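Oxysterol-binding protein homolog 3 (Saccharomyces cerevisiae, PDB 4IC4) carries lipids between membranes in phosphoinositide-coupled transport, its OSBP-related domain binding sterols and phospholipids. Local coordinates at residues F221-S226 with S231-D236; T96-F101 with F196-P201; M61-N66 with G333-A338; L323-R328 with L343-L348; E142-S145 with F151-F154. One frame throughout, in Å; residues are numbered along the deposited sequence.

Contact 1 (F221-S226 with S231-D236)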
# COMPACT_ATOMS: atom_id res chain seq x y z
N PHE A 221 10.84 13.89 -4.15
CA PHE A 221 9.46 14.22 -3.87
C PHE A 221 9.42 15.09 -2.61
O PHE A 221 10.38 15.09 -1.83
CB PHE A 221 8.59 12.96 -3.72
CG PHE A 221 8.63 12.32 -2.36
CD1 PHE A 221 7.61 12.55 -1.44
CD2 PHE A 221 9.67 11.46 -2.01
CE1 PHE A 221 7.61 11.91 -0.20
CE2 PHE A 221 9.68 10.82 -0.77
CZ PHE A 221 8.65 11.05 0.14
N GLU A 222 8.34 15.84 -2.43
CA GLU A 222 8.24 16.72 -1.28
C GLU A 222 6.98 16.51 -0.46
O GLU A 222 5.94 16.08 -0.96
CB GLU A 222 8.30 18.18 -1.73
CG GLU A 222 9.50 18.52 -2.61
CD GLU A 222 9.68 20.02 -2.80
OE1 GLU A 222 8.69 20.70 -3.15
OE2 GLU A 222 10.81 20.51 -2.60
N VAL A 223 7.09 16.82 0.83
CA VAL A 223 5.97 16.73 1.75
C VAL A 223 5.71 18.18 2.12
O VAL A 223 6.63 18.92 2.46
CB VAL A 223 6.34 15.95 3.02
CG1 VAL A 223 5.19 16.01 4.02
CG2 VAL A 223 6.65 14.51 2.66
N HIS A 224 4.45 18.60 2.05
CA HIS A 224 4.09 19.97 2.36
C HIS A 224 3.10 20.09 3.51
O HIS A 224 2.14 19.33 3.59
CB HIS A 224 3.52 20.65 1.11
CG HIS A 224 4.51 20.82 0.01
ND1 HIS A 224 5.54 21.74 0.06
CD2 HIS A 224 4.65 20.17 -1.17
CE1 HIS A 224 6.27 21.64 -1.04
NE2 HIS A 224 5.75 20.70 -1.80
N SER A 225 3.35 21.05 4.39
CA SER A 225 2.49 21.30 5.53
C SER A 225 1.64 22.54 5.29
O SER A 225 2.08 23.48 4.63
CB SER A 225 3.33 21.51 6.79
OG SER A 225 2.55 22.12 7.81
N SER A 226 0.43 22.53 5.83
CA SER A 226 -0.46 23.67 5.68
C SER A 226 0.12 24.89 6.39
O SER A 226 -0.36 26.01 6.20
CB SER A 226 -1.85 23.34 6.25
OG SER A 226 -1.77 22.93 7.60
N SER A 231 9.40 19.59 3.04
CA SER A 231 10.46 18.61 3.19
C SER A 231 10.80 18.11 1.80
O SER A 231 9.91 17.74 1.03
CB SER A 231 10.00 17.44 4.07
OG SER A 231 11.05 16.51 4.27
N HIS A 232 12.09 18.10 1.47
CA HIS A 232 12.56 17.66 0.17
C HIS A 232 13.37 16.38 0.31
O HIS A 232 14.44 16.38 0.91
CB HIS A 232 13.40 18.78 -0.46
CG HIS A 232 13.85 18.48 -1.86
ND1 HIS A 232 14.97 17.73 -2.13
CD2 HIS A 232 13.34 18.84 -3.06
CE1 HIS A 232 15.13 17.64 -3.44
NE2 HIS A 232 14.15 18.30 -4.02
N ILE A 233 12.84 15.29 -0.23
CA ILE A 233 13.51 13.99 -0.16
C ILE A 233 14.15 13.65 -1.50
O ILE A 233 13.47 13.60 -2.52
CB ILE A 233 12.51 12.86 0.19
CG1 ILE A 233 11.85 13.13 1.55
CG2 ILE A 233 13.23 11.53 0.24
CD1 ILE A 233 10.75 14.16 1.51
N LEU A 234 15.46 13.44 -1.48
CA LEU A 234 16.18 13.09 -2.70
C LEU A 234 16.86 11.74 -2.55
O LEU A 234 17.60 11.50 -1.60
CB LEU A 234 17.23 14.16 -3.03
CG LEU A 234 18.30 14.49 -1.98
CD1 LEU A 234 19.40 15.32 -2.62
CD2 LEU A 234 17.68 15.22 -0.81
N PHE A 235 16.59 10.84 -3.50
CA PHE A 235 17.17 9.51 -3.47
C PHE A 235 18.48 9.46 -4.24
O PHE A 235 18.64 10.12 -5.26
CB PHE A 235 16.17 8.51 -4.05
CG PHE A 235 14.89 8.42 -3.28
CD1 PHE A 235 14.83 7.73 -2.08
CD2 PHE A 235 13.75 9.08 -3.73
CE1 PHE A 235 13.66 7.69 -1.33
CE2 PHE A 235 12.57 9.04 -2.99
CZ PHE A 235 12.53 8.35 -1.79
N ASP A 236 19.43 8.67 -3.74
CA ASP A 236 20.74 8.54 -4.38
C ASP A 236 20.58 8.00 -5.80
O ASP A 236 19.73 7.15 -6.05
CB ASP A 236 21.63 7.58 -3.59
CG ASP A 236 22.06 8.15 -2.25
OD1 ASP A 236 21.75 9.32 -1.97
OD2 ASP A 236 22.71 7.41 -1.49

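Contact 2 (T96-F101 with F196-P201)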
# COMPACT_ATOMS: atom_id res chain seq x y z
N THR A 96 9.27 16.26 10.30
CA THR A 96 10.41 15.35 10.29
C THR A 96 9.88 13.91 10.36
O THR A 96 10.35 13.04 9.63
CB THR A 96 11.36 15.58 11.49
OG1 THR A 96 10.63 15.46 12.71
CG2 THR A 96 11.99 16.95 11.40
N PHE A 97 8.90 13.69 11.23
CA PHE A 97 8.34 12.36 11.39
C PHE A 97 7.36 12.01 10.27
O PHE A 97 7.23 10.84 9.89
CB PHE A 97 7.69 12.23 12.77
CG PHE A 97 8.68 12.40 13.89
CD1 PHE A 97 8.97 13.66 14.39
CD2 PHE A 97 9.38 11.31 14.38
CE1 PHE A 97 9.97 13.83 15.35
CE2 PHE A 97 10.38 11.47 15.34
CZ PHE A 97 10.67 12.73 15.82
N VAL A 98 6.66 13.01 9.75
CA VAL A 98 5.74 12.76 8.65
C VAL A 98 6.59 12.35 7.44
O VAL A 98 6.21 11.48 6.67
CB VAL A 98 4.91 14.02 8.31
CG1 VAL A 98 4.08 13.77 7.06
CG2 VAL A 98 4.00 14.37 9.47
N SER A 99 7.76 12.98 7.29
CA SER A 99 8.65 12.64 6.19
C SER A 99 9.13 11.20 6.33
O SER A 99 9.18 10.45 5.36
CB SER A 99 9.85 13.59 6.16
OG SER A 99 9.43 14.92 5.88
N ALA A 100 9.49 10.81 7.55
CA ALA A 100 9.94 9.44 7.80
C ALA A 100 8.82 8.49 7.42
O ALA A 100 9.05 7.45 6.79
CB ALA A 100 10.31 9.27 9.28
N PHE A 101 7.60 8.83 7.81
CA PHE A 101 6.44 8.00 7.50
C PHE A 101 6.26 7.87 5.99
O PHE A 101 6.04 6.78 5.48
CB PHE A 101 5.17 8.60 8.11
CG PHE A 101 3.92 7.84 7.75
CD1 PHE A 101 3.62 6.63 8.37
CD2 PHE A 101 3.07 8.32 6.76
CE1 PHE A 101 2.48 5.91 8.01
CE2 PHE A 101 1.92 7.61 6.40
CZ PHE A 101 1.63 6.40 7.03
N PHE A 196 -0.88 17.74 6.02
CA PHE A 196 0.35 17.38 5.32
C PHE A 196 -0.09 16.67 4.05
O PHE A 196 -1.04 15.89 4.07
CB PHE A 196 1.21 16.45 6.17
CG PHE A 196 1.70 17.07 7.44
CD1 PHE A 196 2.93 17.72 7.48
CD2 PHE A 196 0.93 17.01 8.59
CE1 PHE A 196 3.38 18.31 8.67
CE2 PHE A 196 1.37 17.59 9.78
CZ PHE A 196 2.59 18.24 9.82
N GLU A 197 0.60 16.93 2.95
CA GLU A 197 0.27 16.30 1.69
C GLU A 197 1.52 15.89 0.93
O GLU A 197 2.57 16.53 1.05
CB GLU A 197 -0.55 17.25 0.81
CG GLU A 197 -1.92 17.60 1.36
CD GLU A 197 -2.61 18.69 0.55
OE1 GLU A 197 -2.72 18.53 -0.68
OE2 GLU A 197 -3.04 19.70 1.15
N TRP A 198 1.41 14.81 0.17
CA TRP A 198 2.51 14.34 -0.64
C TRP A 198 2.04 13.25 -1.59
O TRP A 198 1.00 12.63 -1.38
CB TRP A 198 3.66 13.81 0.24
CG TRP A 198 3.43 12.49 0.92
CD1 TRP A 198 3.74 11.25 0.44
CD2 TRP A 198 2.87 12.28 2.22
NE1 TRP A 198 3.42 10.28 1.36
CE2 TRP A 198 2.88 10.89 2.46
CE3 TRP A 198 2.35 13.13 3.21
CZ2 TRP A 198 2.39 10.33 3.65
CZ3 TRP A 198 1.87 12.58 4.39
CH2 TRP A 198 1.90 11.19 4.60
N THR A 199 2.79 13.08 -2.67
CA THR A 199 2.53 12.04 -3.66
C THR A 199 3.67 11.06 -3.45
O THR A 199 4.82 11.47 -3.31
CB THR A 199 2.58 12.60 -5.10
OG1 THR A 199 1.46 13.47 -5.31
CG2 THR A 199 2.52 11.47 -6.12
N GLN A 200 3.37 9.77 -3.41
CA GLN A 200 4.43 8.79 -3.20
C GLN A 200 5.47 8.88 -4.31
O GLN A 200 5.14 9.11 -5.47
CB GLN A 200 3.85 7.38 -3.10
CG GLN A 200 3.22 7.12 -1.74
CD GLN A 200 2.82 5.68 -1.51
OE1 GLN A 200 2.54 5.29 -0.37
NE2 GLN A 200 2.80 4.89 -2.57
N PRO A 201 6.75 8.70 -3.96
CA PRO A 201 7.83 8.77 -4.95
C PRO A 201 7.77 7.69 -6.02
O PRO A 201 7.18 6.63 -5.82
CB PRO A 201 9.08 8.66 -4.09
CG PRO A 201 8.64 7.76 -2.99
CD PRO A 201 7.28 8.33 -2.64

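Contact 3 (M61-N66 with G333-A338)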
# COMPACT_ATOMS: atom_id res chain seq x y z
N MET A 61 -2.77 -12.59 -16.22
CA MET A 61 -1.57 -13.20 -15.65
C MET A 61 -1.91 -14.45 -14.86
O MET A 61 -2.96 -14.53 -14.23
CB MET A 61 -0.88 -12.20 -14.72
CG MET A 61 -0.51 -10.88 -15.37
SD MET A 61 0.93 -11.02 -16.45
CE MET A 61 2.22 -10.48 -15.33
N PRO A 62 -1.03 -15.45 -14.90
CA PRO A 62 -1.31 -16.67 -14.14
C PRO A 62 -1.24 -16.32 -12.66
O PRO A 62 -0.56 -15.36 -12.28
CB PRO A 62 -0.17 -17.60 -14.57
CG PRO A 62 0.95 -16.65 -14.81
CD PRO A 62 0.28 -15.53 -15.56
N VAL A 63 -1.96 -17.07 -11.83
CA VAL A 63 -1.97 -16.79 -10.40
C VAL A 63 -0.58 -16.90 -9.78
O VAL A 63 -0.31 -16.34 -8.72
CB VAL A 63 -2.95 -17.74 -9.67
CG1 VAL A 63 -2.38 -19.15 -9.63
CG2 VAL A 63 -3.22 -17.23 -8.27
N THR A 64 0.32 -17.61 -10.46
CA THR A 64 1.68 -17.78 -9.96
C THR A 64 2.50 -16.49 -10.04
O THR A 64 3.57 -16.39 -9.44
CB THR A 64 2.41 -18.89 -10.72
OG1 THR A 64 2.29 -18.66 -12.13
CG2 THR A 64 1.83 -20.25 -10.36
N SER A 65 1.99 -15.50 -10.78
CA SER A 65 2.66 -14.21 -10.91
C SER A 65 2.29 -13.32 -9.73
O SER A 65 2.82 -12.21 -9.59
CB SER A 65 2.23 -13.51 -12.20
OG SER A 65 2.59 -14.25 -13.35
N ASN A 66 1.38 -13.80 -8.89
CA ASN A 66 0.92 -13.02 -7.74
C ASN A 66 1.54 -13.44 -6.41
O ASN A 66 2.17 -14.49 -6.29
CB ASN A 66 -0.60 -13.16 -7.59
CG ASN A 66 -1.36 -12.58 -8.75
OD1 ASN A 66 -2.43 -13.09 -9.11
ND2 ASN A 66 -0.85 -11.52 -9.33
N GLY A 333 -1.20 -22.72 -0.66
CA GLY A 333 -0.51 -23.62 -1.57
C GLY A 333 -1.34 -24.44 -2.54
O GLY A 333 -0.80 -25.30 -3.23
N ASN A 334 -2.64 -24.20 -2.60
CA ASN A 334 -3.51 -24.92 -3.52
C ASN A 334 -3.53 -24.10 -4.81
O ASN A 334 -4.49 -23.38 -5.09
CB ASN A 334 -4.92 -25.05 -2.94
CG ASN A 334 -4.91 -25.60 -1.52
OD1 ASN A 334 -4.41 -26.69 -1.27
ND2 ASN A 334 -5.48 -24.83 -0.59
N VAL A 335 -2.46 -24.22 -5.59
CA VAL A 335 -2.31 -23.47 -6.84
C VAL A 335 -3.37 -23.69 -7.91
O VAL A 335 -3.92 -22.73 -8.44
CB VAL A 335 -0.92 -23.73 -7.46
CG1 VAL A 335 -0.77 -22.93 -8.75
CG2 VAL A 335 0.17 -23.36 -6.47
N ASP A 336 -3.63 -24.95 -8.26
CA ASP A 336 -4.62 -25.25 -9.28
C ASP A 336 -5.96 -24.60 -8.95
O ASP A 336 -6.60 -23.99 -9.81
CB ASP A 336 -4.79 -26.76 -9.42
CG ASP A 336 -3.62 -27.41 -10.13
OD1 ASP A 336 -2.47 -27.19 -9.71
OD2 ASP A 336 -3.85 -28.15 -11.11
N LYS A 337 -6.39 -24.74 -7.70
CA LYS A 337 -7.66 -24.16 -7.28
C LYS A 337 -7.60 -22.64 -7.34
O LYS A 337 -8.58 -22.00 -7.73
CB LYS A 337 -8.02 -24.63 -5.87
CG LYS A 337 -8.69 -25.99 -5.85
CD LYS A 337 -10.02 -25.95 -6.60
CE LYS A 337 -10.60 -27.34 -6.82
NZ LYS A 337 -10.85 -28.07 -5.55
N ALA A 338 -6.47 -22.07 -6.95
CA ALA A 338 -6.31 -20.62 -6.98
C ALA A 338 -6.47 -20.10 -8.40
O ALA A 338 -7.13 -19.08 -8.63
CB ALA A 338 -4.95 -20.23 -6.42

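Contact 4 (L323-R328 with L343-L348)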
# COMPACT_ATOMS: atom_id res chain seq x y z
N LEU A 323 -11.73 -12.61 2.35
CA LEU A 323 -12.72 -13.61 1.97
C LEU A 323 -12.57 -14.11 0.54
O LEU A 323 -13.33 -14.96 0.08
CB LEU A 323 -14.13 -13.07 2.21
CG LEU A 323 -14.40 -12.62 3.65
CD1 LEU A 323 -15.84 -12.12 3.79
CD2 LEU A 323 -14.14 -13.78 4.61
N ARG A 324 -11.58 -13.58 -0.19
CA ARG A 324 -11.37 -14.02 -1.56
C ARG A 324 -10.82 -15.44 -1.60
O ARG A 324 -9.79 -15.75 -0.99
CB ARG A 324 -10.42 -13.07 -2.30
CG ARG A 324 -11.15 -11.84 -2.81
CD ARG A 324 -10.33 -11.00 -3.75
NE ARG A 324 -9.84 -11.73 -4.92
CZ ARG A 324 -9.39 -11.12 -6.02
NH1 ARG A 324 -9.38 -9.79 -6.07
NH2 ARG A 324 -8.92 -11.82 -7.04
N PRO A 325 -11.50 -16.33 -2.33
CA PRO A 325 -11.08 -17.73 -2.44
C PRO A 325 -9.80 -17.99 -3.21
O PRO A 325 -9.06 -18.92 -2.88
CB PRO A 325 -12.29 -18.40 -3.07
CG PRO A 325 -12.86 -17.34 -3.93
CD PRO A 325 -12.77 -16.11 -3.05
N ASP A 326 -9.53 -17.19 -4.23
CA ASP A 326 -8.32 -17.40 -5.00
C ASP A 326 -7.10 -17.00 -4.19
O ASP A 326 -6.10 -17.73 -4.16
CB ASP A 326 -8.38 -16.64 -6.34
CG ASP A 326 -8.75 -15.17 -6.19
OD1 ASP A 326 -9.20 -14.72 -5.11
OD2 ASP A 326 -8.61 -14.45 -7.21
N ILE A 327 -7.18 -15.87 -3.50
CA ILE A 327 -6.06 -15.43 -2.67
C ILE A 327 -5.82 -16.44 -1.54
O ILE A 327 -4.68 -16.78 -1.24
CB ILE A 327 -6.31 -14.04 -2.06
CG1 ILE A 327 -6.51 -13.00 -3.17
CG2 ILE A 327 -5.14 -13.65 -1.15
CD1 ILE A 327 -6.65 -11.56 -2.68
N ARG A 328 -6.90 -16.92 -0.93
CA ARG A 328 -6.79 -17.87 0.17
C ARG A 328 -6.20 -19.20 -0.27
O ARG A 328 -5.30 -19.73 0.38
CB ARG A 328 -8.16 -18.10 0.83
CG ARG A 328 -8.10 -18.99 2.07
CD ARG A 328 -7.30 -18.32 3.18
NE ARG A 328 -7.91 -17.05 3.57
CZ ARG A 328 -7.33 -16.14 4.34
NH1 ARG A 328 -6.10 -16.34 4.80
NH2 ARG A 328 -7.97 -15.02 4.64
N LEU A 343 -9.72 -17.04 -12.32
CA LEU A 343 -10.44 -16.93 -13.58
C LEU A 343 -11.94 -16.76 -13.35
O LEU A 343 -12.60 -15.98 -14.03
CB LEU A 343 -10.18 -18.17 -14.43
CG LEU A 343 -8.73 -18.38 -14.87
CD1 LEU A 343 -8.59 -19.72 -15.58
CD2 LEU A 343 -8.30 -17.24 -15.78
N LYS A 344 -12.47 -17.49 -12.37
CA LYS A 344 -13.89 -17.41 -12.05
C LYS A 344 -14.31 -16.02 -11.57
O LYS A 344 -15.30 -15.47 -12.03
CB LYS A 344 -14.25 -18.46 -11.00
CG LYS A 344 -15.68 -18.35 -10.47
CD LYS A 344 -16.72 -18.45 -11.58
CE LYS A 344 -16.75 -19.83 -12.20
NZ LYS A 344 -17.81 -19.93 -13.25
N LEU A 345 -13.55 -15.45 -10.64
CA LEU A 345 -13.88 -14.13 -10.13
C LEU A 345 -13.82 -13.08 -11.24
O LEU A 345 -14.68 -12.19 -11.31
CB LEU A 345 -12.93 -13.73 -9.00
CG LEU A 345 -13.37 -14.03 -7.56
CD1 LEU A 345 -13.57 -15.52 -7.37
CD2 LEU A 345 -12.32 -13.49 -6.60
N GLU A 346 -12.82 -13.18 -12.10
CA GLU A 346 -12.68 -12.23 -13.20
C GLU A 346 -13.85 -12.36 -14.17
O GLU A 346 -14.40 -11.36 -14.64
CB GLU A 346 -11.37 -12.47 -13.94
CG GLU A 346 -10.36 -11.33 -13.81
CD GLU A 346 -9.95 -11.07 -12.38
OE1 GLU A 346 -9.42 -12.00 -11.73
OE2 GLU A 346 -10.15 -9.94 -11.90
N GLN A 347 -14.25 -13.60 -14.43
CA GLN A 347 -15.35 -13.89 -15.34
C GLN A 347 -16.68 -13.37 -14.79
O GLN A 347 -17.48 -12.79 -15.52
CB GLN A 347 -15.41 -15.40 -15.58
CG GLN A 347 -16.06 -15.81 -16.88
CD GLN A 347 -17.54 -15.54 -16.92
OE1 GLN A 347 -18.30 -16.04 -16.09
NE2 GLN A 347 -17.97 -14.74 -17.89
N LEU A 348 -16.92 -13.56 -13.50
CA LEU A 348 -18.16 -13.10 -12.90
C LEU A 348 -18.25 -11.58 -12.99
O LEU A 348 -19.31 -11.01 -13.26
CB LEU A 348 -18.26 -13.53 -11.43
CG LEU A 348 -18.42 -15.03 -11.18
CD1 LEU A 348 -18.47 -15.28 -9.68
CD2 LEU A 348 -19.68 -15.55 -11.85
O HOH W 1 -7.87 -10.55 -9.44

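Contact 5 (E142-S145 with F151-F154)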
# COMPACT_ATOMS: atom_id res chain seq x y z
N GLU A 142 -11.56 0.60 -0.37
CA GLU A 142 -12.48 0.03 -1.35
C GLU A 142 -12.02 0.35 -2.76
O GLU A 142 -11.48 1.43 -3.01
CB GLU A 142 -13.88 0.62 -1.10
CG GLU A 142 -14.98 0.13 -2.03
CD GLU A 142 -16.38 0.55 -1.59
OE1 GLU A 142 -16.53 1.64 -0.99
OE2 GLU A 142 -17.34 -0.21 -1.85
N LYS A 143 -12.20 -0.59 -3.68
CA LYS A 143 -11.86 -0.31 -5.07
C LYS A 143 -13.11 0.40 -5.59
O LYS A 143 -14.18 -0.20 -5.68
CB LYS A 143 -11.62 -1.58 -5.87
CG LYS A 143 -11.25 -1.30 -7.32
CD LYS A 143 -10.89 -2.55 -8.07
CE LYS A 143 -10.52 -2.24 -9.51
NZ LYS A 143 -10.11 -3.47 -10.24
N VAL A 144 -12.97 1.69 -5.93
CA VAL A 144 -14.11 2.48 -6.37
C VAL A 144 -14.30 2.63 -7.88
O VAL A 144 -15.34 3.11 -8.34
CB VAL A 144 -14.07 3.89 -5.73
CG1 VAL A 144 -14.12 3.76 -4.20
CG2 VAL A 144 -12.80 4.63 -6.15
N SER A 145 -13.29 2.22 -8.65
CA SER A 145 -13.35 2.27 -10.11
C SER A 145 -12.51 1.13 -10.68
O SER A 145 -11.47 0.79 -10.11
CB SER A 145 -12.82 3.60 -10.63
OG SER A 145 -12.83 3.62 -12.04
N PHE A 151 -8.45 3.24 -6.09
CA PHE A 151 -8.63 2.70 -4.75
C PHE A 151 -8.72 3.85 -3.75
O PHE A 151 -7.93 4.80 -3.80
CB PHE A 151 -7.45 1.79 -4.41
CG PHE A 151 -7.18 0.74 -5.45
CD1 PHE A 151 -8.00 -0.38 -5.55
CD2 PHE A 151 -6.12 0.88 -6.34
CE1 PHE A 151 -7.77 -1.35 -6.53
CE2 PHE A 151 -5.88 -0.09 -7.32
CZ PHE A 151 -6.71 -1.21 -7.42
N ALA A 152 -9.69 3.77 -2.85
CA ALA A 152 -9.89 4.80 -1.84
C ALA A 152 -9.56 4.26 -0.46
O ALA A 152 -9.93 3.13 -0.13
CB ALA A 152 -11.32 5.31 -1.89
N PHE A 153 -8.86 5.07 0.33
CA PHE A 153 -8.45 4.69 1.68
C PHE A 153 -8.76 5.78 2.70
O PHE A 153 -8.63 6.97 2.40
CB PHE A 153 -6.93 4.45 1.74
CG PHE A 153 -6.47 3.28 0.93
CD1 PHE A 153 -6.19 2.06 1.53
CD2 PHE A 153 -6.32 3.39 -0.45
CE1 PHE A 153 -5.77 0.96 0.77
CE2 PHE A 153 -5.91 2.31 -1.22
CZ PHE A 153 -5.64 1.09 -0.60
N PHE A 154 -9.16 5.36 3.89
CA PHE A 154 -9.42 6.28 4.99
C PHE A 154 -8.93 5.62 6.26
O PHE A 154 -9.47 4.60 6.69
CB PHE A 154 -10.91 6.60 5.11
CG PHE A 154 -11.23 7.61 6.19
CD1 PHE A 154 -10.53 8.81 6.25
CD2 PHE A 154 -12.23 7.37 7.11
CE1 PHE A 154 -10.82 9.76 7.24
CE2 PHE A 154 -12.54 8.31 8.10
CZ PHE A 154 -11.83 9.51 8.16

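Contact 1 (F221-S226 with S231-D236)
Phe221 and Ile233 face each other as a hydrogen-bonded antiparallel pair, and the phenylalanine side chain spells out how a hairpin builds its apolar face. From CB the ring is carried between its backbone N and carbonyl carbon (chi1 83°), a position that turns it over the partner strand. Its CD2 then lies 3.9 Å from Phe235 CE2, with Phe235 at the edge of the Phe221 ring. CE2 comes to 3.6 Å from Ile233 CB, and CZ is 4.0 Å from Ile233 CD1, the methyl that covers one ring face in a CH-pi contact. Were Phe221 cut back to an alanine, Ile233 CD1 would probably lose the ring face it covers, and a gap would open beside Phe235. In the backbone, Ile233 N donates to Phe221 O and Ser231 N to Val223 O, both at 2.9 Å. Glu222 and His232 occupy the other face; Glu222 OE2 lies at the imidazole edge, in the ring plane, 3.1 Å from His232 CD2, the carboxylate at right angles to the ring. The hairpin of strands 214-225 and 230-235 lies between strands 195-199 and 247-253, and helix 94-104 covers its apolar face, with Ala102 against Phe221, Val98 against Val223 and Ile103 against Ile233.

Contact 2 (T96-F101 with F196-P201)
Val98 sets one methyl on the Phe196 ring and the other against Trp198, so a single branched side chain of the helix serves two aromatic residues of the strand. The CH-pi contact is almost ideally centred: Val98 CG2 stands 3.9 Å from the centroid of the Phe196 ring and only 3° off its normal, at similar distances from all six ring carbons. Further apolar packing comes from the second branch. With Val98 CG1 anti to the backbone N (chi1 174°), this methyl reaches Trp198 CZ3 at 3.7 Å and Phe196 CB at 4.0 Å, filling the angle between the two side chains. A leucine in place of Phe196 would probably lose the flat surface beneath Val98 CG2 and leave that methyl less closely covered. The third kind of contact is aromatic: Trp198 CZ2 lies at the edge of the Phe101 ring, 3.8 Å from Phe101 CD2, and the side chains cross at about a right angle. No hydrogen bond joins the two segments; the contacts between them are apolar. The short helical and strand axes approach to 10.3 Å at their closest, at an angle of 29°. Strand 195-199 pairs with strands 177-189 and 214-225; Leu187 touches Phe196, Leu185 touches Trp198, and Val223 packs on both Val98 and Trp198, while helix 83-88 presses Leu85 against Phe101.

Contact 3 (M61-N66 with G333-A338)
The loop that carries part of the phosphatidylinositol 4-phosphate site, with Met61 among its binding residues, packs against the start of helix 335-354 through the short 3-10 turn 63-65. Val63 makes the central contact, and its two methyls divide the work. With chi1 at 71°, CG1 sits between the backbone N and the carbonyl carbon and CG2 is anti to the N; CG2 comes to 3.9 Å from Ala338 CB, and CG1 lies 4.2 Å from Val335 CG1 while also facing the Val335 carbonyl oxygen. Thr64 adds a methyl of its own: CG2 approaches Val335 CG1 at 4.1 Å, the two side chains crossing at about a right angle. Val335 CG1 thus lies within reach of methyls from both neighbouring loop residues. The helix they touch follows closely on the end of helix 325-331. Gly333, with positive phi (83°), is the C-prime residue of a Schellman motif that closes helix 325-331, its N bonded to Tyr330 O and Asn334 N to Ala329 O. Asn334 follows at the N-cap position of the new helix, where Ala338 N bonds to Asn334 O at 3.0 Å. The loop's own turn is closed by Ser65 N to Pro62 O at 3.0 Å and Asn66 N to Val63 O at 3.1 Å. Polar links supplement the methyl contacts: Val63 N bonds to Glu339 OE2, and Lys342 NZ reaches both Met61 O and Asn66 OD1.

Contact 4 (L323-R328 with L343-L348)
Asp326 OD1, against which Leu345 CD2 packs at 3.7 Å, accepts two hydrogen bonds. Arg324 NE donates in the guanidinium plane at 3.1 Å to the syn lone pair, and Ile327 N comes from above the carboxylate plane at 2.8 Å. The setting is the beginning of helix 325-331, with Arg324 at the N-cap position, lying against helix 335-354, whose Glu346, Gln347 and Leu348 belong to the phosphatidylinositol 4-phosphate binding site. The salt bridge is a side-on, two-nitrogen grip: Arg324 NH2 reaches Asp326 OD2 at 2.7 Å, again on a syn lone pair and nearly straight at 167°. The arginine chain bends at chi3 (57°), turning the NE and NH2 side of the guanidinium to the carboxylate. Held at both oxygens, the carboxylate has little freedom to turn, and its position at the helix start probably stabilises its negative charge. Arg324 NH1 forms a second salt bridge, to Glu126 OE2, and a hydrogen bond to Asn121 O. Across the interface, Leu345 CD2 lies over the join of the ion pair, 3.5 Å from Arg324 NE, while Leu345 CD1 meets Pro325 CG tip to tip at 4.0 Å. Trp397, at the C-terminus, also touches Arg324, Pro325 and Leu345. A water also lies between the two segments, accepting from Arg324 NH2 at 2.9 Å and lying 3.1 Å from Glu346 OE1.

Contact 5 (E142-S145 with F151-F154)
Lys143 runs its aliphatic chain obliquely past the ring of Phe151, its partner in a non-hydrogen-bonded antiparallel pair. The chain is extended throughout, with CG anti to the backbone N (chi1 -180°), so successive carbons pass the same ring corner: CG is 3.6 Å from Phe151 CE1 and CD 3.7 Å from that atom. On the other side of the strands, Val144 CG1 packs at 3.9 Å against Ala152 CB. Between these side chains the backbone closes a two-bond ring, Glu142 N to Ala152 O and Ala152 N to Glu142 O, both 3.0 Å; the second is almost straight, at 176°. Further out, the ends of the charged residues are anchored elsewhere. Lys143 NZ bonds to Pro122 O, and the carboxylate of Glu142 accepts from Lys362 N and Tyr363 N, one bond to each oxygen. Helix 71-76 places Ile71 and Leu72 on Phe151, while Phe364 covers Val144 and Ala152. Val144 and Ser145 together face Val150, forming a classic beta bulge close to the end of the hairpin made by strands 137-145 and 150-157. The connecting turn carries His146 and Arg147 of the phosphatidylinositol 4-phosphate site, with the Lys143 side chain about 3 Å from that of His146.

The five contacts illustrate how barrel packing and a phosphoinositide site are combined in one lipid-transfer domain. Contacts 1 and 2 form one continuous region, their centres 7 Å apart: Ser231 OG meets Ser99 OG at 2.8 Å, and strands 195-199 and 214-225 are neighbours. Contacts 3 and 4 share helix 335-354 on the opposite side of the chain's centre from that pair, 11 Å apart between centres, and touch where Ala338 CB packs on Asp326 O. Contact 5 belongs to the same antiparallel barrel system as contacts 1 and 2, through other strands, yet its nearest atoms come within about 7 Å of contact 4. Contacts 3 and 4 hold residues of the site and contact 5 adjoins it, whereas contacts 1 and 2 lie away.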